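Local atomic coordinates of T9SS C-terminal target domain-containing protein (Bacteroides cellulosilyticus, PDB entry 5JVK), a protein that probably hydrolyses O-glycosidic bonds, as a family 39 glycoside hydrolase of a gut symbiont. Residues 353-358 with 490-495; 357-362 with 444-449. All coordinates share one frame; numbering follows the deposited sequence.

Contact 1 of 2, residues 353-358 with 490-495; sequences QAAYLA and SILPQY
A355 carries the centre of this contact: its methyl group, directed at the 490-495 segment, sits in a notch formed by I491 and L492. CB of A355 lies 3.5 Å from the carbonyl O of I491, and the same methyl is 3.9 Å from I491 CG1. On the L492 side, one branch does the touching. CD2 of L492 comes 3.7 Å from A355 CB and equally close to A355 N, so it lies against the helix backbone as well as the methyl; it also brushes the methyl of the preceding residue, at 4.3 Å from A354 CB. I491 reaches A355 because its CG1 takes the crowded place between backbone N and carbonyl carbon (chi1 63°), whereas CG of L492 stands anti to its carbonyl carbon (chi1 -60°). The backbones come close, with the CA atoms of A355 and L492 4.5 Å apart, an approach that the small alanine permits.

One helical turn on, A358 meets the ring of P493 through CB, 4.0 Å from P493 CG. The hydroxyl end of Y495 arrives beside the same methyl, while one face of its ring lies over the carbonyl carbon of P493, near the rim. Before the proline, OG of S490 makes a weak hydrogen bond to the carbonyl O of L492, bridging the turn.

In the next shell, R359 NH1 donates to the I491 carbonyl, and W446 and T444 of strand 439-447 pack on P493. Helix 350-366 connects the last two strands of a parallel eight-stranded (β/α)8 barrel, the catalytic fold of family 39 glycoside hydrolases, and here the entry into strand 494-498 of the C-terminal antiparallel sheet docks on that helix.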
loop_
_atom_site.group_PDB
_atom_site.type_symbol
_atom_site.label_atom_id
_atom_site.label_comp_id
_atom_site.label_asym_id
_atom_site.label_seq_id
_atom_site.Cartn_x
_atom_site.Cartn_y
_atom_site.Cartn_z
ATOM N N GLN A 353 8.375 -0.850 10.030
ATOM C CA GLN A 353 7.390 -1.071 8.959
ATOM C C GLN A 353 6.596 0.207 8.656
ATOM O O GLN A 353 6.375 0.546 7.491
ATOM C CB GLN A 353 6.420 -2.208 9.326
ATOM C CG GLN A 353 5.574 -2.712 8.155
ATOM C CD GLN A 353 4.289 -3.429 8.565
ATOM O OE1 GLN A 353 3.667 -3.105 9.578
ATOM N NE2 GLN A 353 3.867 -4.397 7.751
ATOM N N ALA A 354 6.174 0.904 9.709
ATOM C CA ALA A 354 5.460 2.170 9.575
ATOM C C ALA A 354 6.348 3.246 8.958
ATOM O O ALA A 354 5.962 3.895 7.986
ATOM C CB ALA A 354 4.944 2.626 10.931
ATOM N N ALA A 355 7.540 3.418 9.524
ATOM C CA ALA A 355 8.518 4.382 9.013
ATOM C C ALA A 355 8.829 4.158 7.532
ATOM O O ALA A 355 8.844 5.108 6.753
ATOM C CB ALA A 355 9.799 4.322 9.837
ATOM N N TYR A 356 9.052 2.902 7.151
ATOM C CA TYR A 356 9.419 2.567 5.772
ATOM C C TYR A 356 8.256 2.705 4.794
ATOM O O TYR A 356 8.479 2.981 3.615
ATOM C CB TYR A 356 10.032 1.161 5.685
ATOM C CG TYR A 356 11.310 0.945 6.495
ATOM C CD1 TYR A 356 12.066 2.018 6.997
ATOM C CD2 TYR A 356 11.783 -0.344 6.734
ATOM C CE1 TYR A 356 13.226 1.802 7.726
ATOM C CE2 TYR A 356 12.949 -0.563 7.457
ATOM C CZ TYR A 356 13.663 0.514 7.951
ATOM O OH TYR A 356 14.819 0.309 8.672
ATOM N N LEU A 357 7.026 2.520 5.277
ATOM C CA LEU A 357 5.835 2.766 4.458
ATOM C C LEU A 357 5.748 4.239 4.062
ATOM O O LEU A 357 5.604 4.555 2.884
ATOM C CB LEU A 357 4.561 2.346 5.198
ATOM C CG LEU A 357 3.244 2.378 4.399
ATOM C CD1 LEU A 357 2.307 1.281 4.880
ATOM C CD2 LEU A 357 2.536 3.729 4.461
ATOM N N ALA A 358 5.832 5.128 5.047
ATOM C CA ALA A 358 5.786 6.571 4.797
ATOM C C ALA A 358 6.925 7.007 3.887
ATOM O O ALA A 358 6.715 7.770 2.945
ATOM C CB ALA A 358 5.846 7.341 6.106
ATOM N N SER A 490 13.759 11.271 13.662
ATOM C CA SER A 490 13.737 9.829 13.857
ATOM C C SER A 490 13.600 9.142 12.500
ATOM O O SER A 490 13.494 9.802 11.460
ATOM C CB SER A 490 12.576 9.426 14.777
ATOM O OG SER A 490 11.320 9.558 14.133
ATOM N N ILE A 491 13.602 7.814 12.525
ATOM C CA ILE A 491 13.285 7.015 11.333
ATOM C C ILE A 491 11.887 7.327 10.780
ATOM O O ILE A 491 11.672 7.258 9.568
ATOM C CB ILE A 491 13.460 5.488 11.572
ATOM C CG1 ILE A 491 12.500 4.948 12.647
ATOM C CG2 ILE A 491 14.909 5.170 11.936
ATOM C CD1 ILE A 491 12.532 3.442 12.785
ATOM N N LEU A 492 10.959 7.683 11.669
ATOM C CA LEU A 492 9.598 8.061 11.296
ATOM C C LEU A 492 9.579 9.500 10.780
ATOM O O LEU A 492 9.990 10.405 11.501
ATOM C CB LEU A 492 8.676 7.950 12.507
ATOM C CG LEU A 492 8.553 6.556 13.141
ATOM C CD1 LEU A 492 8.238 6.656 14.629
ATOM C CD2 LEU A 492 7.508 5.733 12.401
ATOM N N PRO A 493 9.112 9.722 9.534
ATOM C CA PRO A 493 9.093 11.100 9.041
ATOM C C PRO A 493 8.179 12.038 9.825
ATOM O O PRO A 493 7.115 11.624 10.294
ATOM C CB PRO A 493 8.581 10.957 7.602
ATOM C CG PRO A 493 8.930 9.569 7.215
ATOM C CD PRO A 493 8.763 8.763 8.466
ATOM N N GLN A 494 8.620 13.285 9.968
ATOM C CA GLN A 494 7.787 14.367 10.479
ATOM C C GLN A 494 7.633 15.398 9.375
ATOM O O GLN A 494 8.372 15.375 8.390
ATOM C CB GLN A 494 8.389 14.984 11.745
ATOM C CG GLN A 494 9.657 15.801 11.539
ATOM C CD GLN A 494 10.401 16.039 12.834
ATOM O OE1 GLN A 494 10.426 17.155 13.346
ATOM N NE2 GLN A 494 11.004 14.986 13.377
ATOM N N TYR A 495 6.676 16.304 9.552
ATOM C CA TYR A 495 6.226 17.189 8.487
ATOM C C TYR A 495 6.048 18.630 8.971
ATOM O O TYR A 495 5.484 18.861 10.042
ATOM C CB TYR A 495 4.895 16.679 7.927
ATOM C CG TYR A 495 4.869 15.199 7.611
ATOM C CD1 TYR A 495 5.313 14.720 6.381
ATOM C CD2 TYR A 495 4.403 14.276 8.546
ATOM C CE1 TYR A 495 5.288 13.364 6.087
ATOM C CE2 TYR A 495 4.371 12.919 8.263
ATOM C CZ TYR A 495 4.818 12.466 7.033
ATOM O OH TYR A 495 4.791 11.122 6.751
#

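Contact 2 of 2, residues 357-362 with 444-449; sequences LARTYL and TAWTTK
The interface between the (β/α)8 barrel and the C-terminal antiparallel β-sheet continues here, where helix 350-366 packs over strand 439-447 through an arginine laid over a tryptophan, its CG making a CH-pi contact with the indole. The axes of helix 357-362 and strand 444-447 run at 127° to each other, 10.9 Å apart at closest approach, so long side chains must span the gap. R359 does so with its aliphatic part: CG lies 3.7 Å from the centroid of the five-membered ring of W446, almost on the ring normal. The chain then bends at chi3, and the guanidinium ends up nearly parallel to the indole, the planes 18° apart, with W446 CD1 over one face of it, toward the rim.

R359 NE and W446 NE1 approach to 3.4 Å, but both are donors and do not bond to each other. Each side chain instead meets D297: W446 NE1 donates to OD1, and R359 NH2 forms a salt bridge with OD2; the carboxylate would be expected to offset the buried positive charge. CG of W446 takes the crowded position between backbone N and carbonyl carbon (chi1 73°), which turns the indole toward the helix.

Farther along the helix, L362 points its CD1 to T444 OG1, tip to tip at 3.6 Å, and the same methyl touches W446 CZ3 at 4.0 Å. T444 OG1 also lies at the edge of the indole and has its hydrogen-bond partner in Q494 O. Where the strand ends, T447 OG1 accepts from K449 N in an ST turn and also hydrogen-bonds to N429 OD1. A water in the guanidinium plane accepts from R359 NH2 at 3.0 Å and donates to T448 O at 2.8 Å.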
loop_
_atom_site.group_PDB
_atom_site.type_symbol
_atom_site.label_atom_id
_atom_site.label_comp_id
_atom_site.label_asym_id
_atom_site.label_seq_id
_atom_site.Cartn_x
_atom_site.Cartn_y
_atom_site.Cartn_z
ATOM N N LEU A 357 7.026 2.520 5.277
ATOM C CA LEU A 357 5.835 2.766 4.458
ATOM C C LEU A 357 5.748 4.239 4.062
ATOM O O LEU A 357 5.604 4.555 2.884
ATOM C CB LEU A 357 4.561 2.346 5.198
ATOM C CG LEU A 357 3.244 2.378 4.399
ATOM C CD1 LEU A 357 2.307 1.281 4.880
ATOM C CD2 LEU A 357 2.536 3.729 4.461
ATOM N N ALA A 358 5.832 5.128 5.047
ATOM C CA ALA A 358 5.786 6.571 4.797
ATOM C C ALA A 358 6.925 7.007 3.887
ATOM O O ALA A 358 6.715 7.770 2.945
ATOM C CB ALA A 358 5.846 7.341 6.106
ATOM N N ARG A 359 8.124 6.506 4.178
ATOM C CA ARG A 359 9.317 6.824 3.396
ATOM C C ARG A 359 9.249 6.327 1.952
ATOM O O ARG A 359 9.725 7.013 1.044
ATOM C CB ARG A 359 10.582 6.318 4.112
ATOM C CG ARG A 359 11.018 7.279 5.202
ATOM C CD ARG A 359 11.791 6.656 6.349
ATOM N NE ARG A 359 13.075 6.081 5.962
ATOM C CZ ARG A 359 14.005 5.657 6.820
ATOM N NH1 ARG A 359 13.823 5.744 8.140
ATOM N NH2 ARG A 359 15.139 5.144 6.359
ATOM N N THR A 360 8.642 5.158 1.742
ATOM C CA THR A 360 8.409 4.635 0.386
ATOM C C THR A 360 7.585 5.603 -0.464
ATOM O O THR A 360 7.979 5.938 -1.580
ATOM C CB THR A 360 7.702 3.258 0.412
ATOM O OG1 THR A 360 8.574 2.292 1.000
ATOM C CG2 THR A 360 7.322 2.785 -0.993
ATOM N N TYR A 361 6.450 6.048 0.066
ATOM C CA TYR A 361 5.552 6.926 -0.691
ATOM C C TYR A 361 6.095 8.350 -0.832
ATOM O O TYR A 361 5.872 8.998 -1.858
ATOM C CB TYR A 361 4.142 6.911 -0.091
ATOM C CG TYR A 361 3.443 5.587 -0.304
ATOM C CD1 TYR A 361 3.096 5.168 -1.585
ATOM C CD2 TYR A 361 3.141 4.744 0.765
ATOM C CE1 TYR A 361 2.462 3.956 -1.797
ATOM C CE2 TYR A 361 2.505 3.524 0.564
ATOM C CZ TYR A 361 2.167 3.136 -0.723
ATOM O OH TYR A 361 1.538 1.935 -0.948
ATOM N N LEU A 362 6.822 8.821 0.180
ATOM C CA LEU A 362 7.502 10.115 0.105
ATOM C C LEU A 362 8.640 10.096 -0.916
ATOM O O LEU A 362 8.752 11.016 -1.729
ATOM C CB LEU A 362 8.017 10.545 1.481
ATOM C CG LEU A 362 6.916 10.915 2.483
ATOM C CD1 LEU A 362 7.444 10.893 3.911
ATOM C CD2 LEU A 362 6.302 12.268 2.161
ATOM N N THR A 444 8.995 17.534 4.490
ATOM C CA THR A 444 9.113 16.318 5.299
ATOM C C THR A 444 10.564 16.125 5.702
ATOM O O THR A 444 11.465 16.495 4.954
ATOM C CB THR A 444 8.582 15.054 4.588
ATOM O OG1 THR A 444 8.630 13.948 5.499
ATOM C CG2 THR A 444 9.389 14.709 3.334
ATOM N N ALA A 445 10.783 15.546 6.879
ATOM C CA ALA A 445 12.134 15.341 7.392
ATOM C C ALA A 445 12.246 14.051 8.189
ATOM O O ALA A 445 11.376 13.737 8.999
ATOM C CB ALA A 445 12.563 16.526 8.242
ATOM N N TRP A 446 13.320 13.308 7.941
ATOM C CA TRP A 446 13.623 12.090 8.682
ATOM C C TRP A 446 15.119 11.803 8.647
ATOM O O TRP A 446 15.860 12.407 7.867
ATOM C CB TRP A 446 12.826 10.895 8.127
ATOM C CG TRP A 446 13.277 10.345 6.789
ATOM C CD1 TRP A 446 14.262 9.430 6.569
ATOM C CD2 TRP A 446 12.723 10.650 5.503
ATOM N NE1 TRP A 446 14.371 9.158 5.230
ATOM C CE2 TRP A 446 13.441 9.897 4.551
ATOM C CE3 TRP A 446 11.697 11.499 5.063
ATOM C CZ2 TRP A 446 13.163 9.957 3.181
ATOM C CZ3 TRP A 446 11.421 11.558 3.696
ATOM C CH2 TRP A 446 12.154 10.791 2.773
ATOM N N THR A 447 15.544 10.876 9.500
ATOM C CA THR A 447 16.918 10.390 9.508
ATOM C C THR A 447 16.921 8.886 9.263
ATOM O O THR A 447 16.002 8.181 9.684
ATOM C CB THR A 447 17.660 10.731 10.825
ATOM O OG1 THR A 447 19.012 10.258 10.753
ATOM C CG2 THR A 447 16.984 10.129 12.060
ATOM N N THR A 448 17.956 8.409 8.571
ATOM C CA THR A 448 18.194 6.977 8.407
ATOM C C THR A 448 18.831 6.341 9.655
ATOM O O THR A 448 18.830 5.119 9.793
ATOM C CB THR A 448 19.082 6.697 7.178
ATOM O OG1 THR A 448 20.321 7.408 7.296
ATOM C CG2 THR A 448 18.372 7.133 5.905
ATOM N N LYS A 449 19.374 7.161 10.557
ATOM C CA LYS A 449 20.019 6.653 11.771
ATOM C C LYS A 449 18.988 6.140 12.778
ATOM O O LYS A 449 18.085 6.878 13.177
ATOM C CB LYS A 449 20.906 7.732 12.403
ATOM C CG LYS A 449 22.126 8.061 11.555
ATOM C CD LYS A 449 22.838 9.327 12.000
ATOM C CE LYS A 449 23.509 9.168 13.355
ATOM N NZ LYS A 449 24.582 10.185 13.553
HETATM O O HOH W 1 16.292 4.213 8.940
#

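Following the chain from the N terminus, helix 350-366 comes first and supplies one side of both contacts, its two segments overlapping at L357 and A358. The chain completes the barrel with strand 373-375, runs through helix 403-415 and enters the antiparallel sheet. Contact 2 closes the shorter loop, of 81 intervening residues, when strand 439-447 returns to the helix; contact 1 closes a longer loop that encloses it, when the chain reaches 490-495. Strands 439-447 and 494-498 are antiparallel neighbours, joined by A445 N to Q494 O, and the contact centres lie about 5 Å apart. Together the two contacts fasten adjacent strands of the C-terminal sheet to one barrel helix.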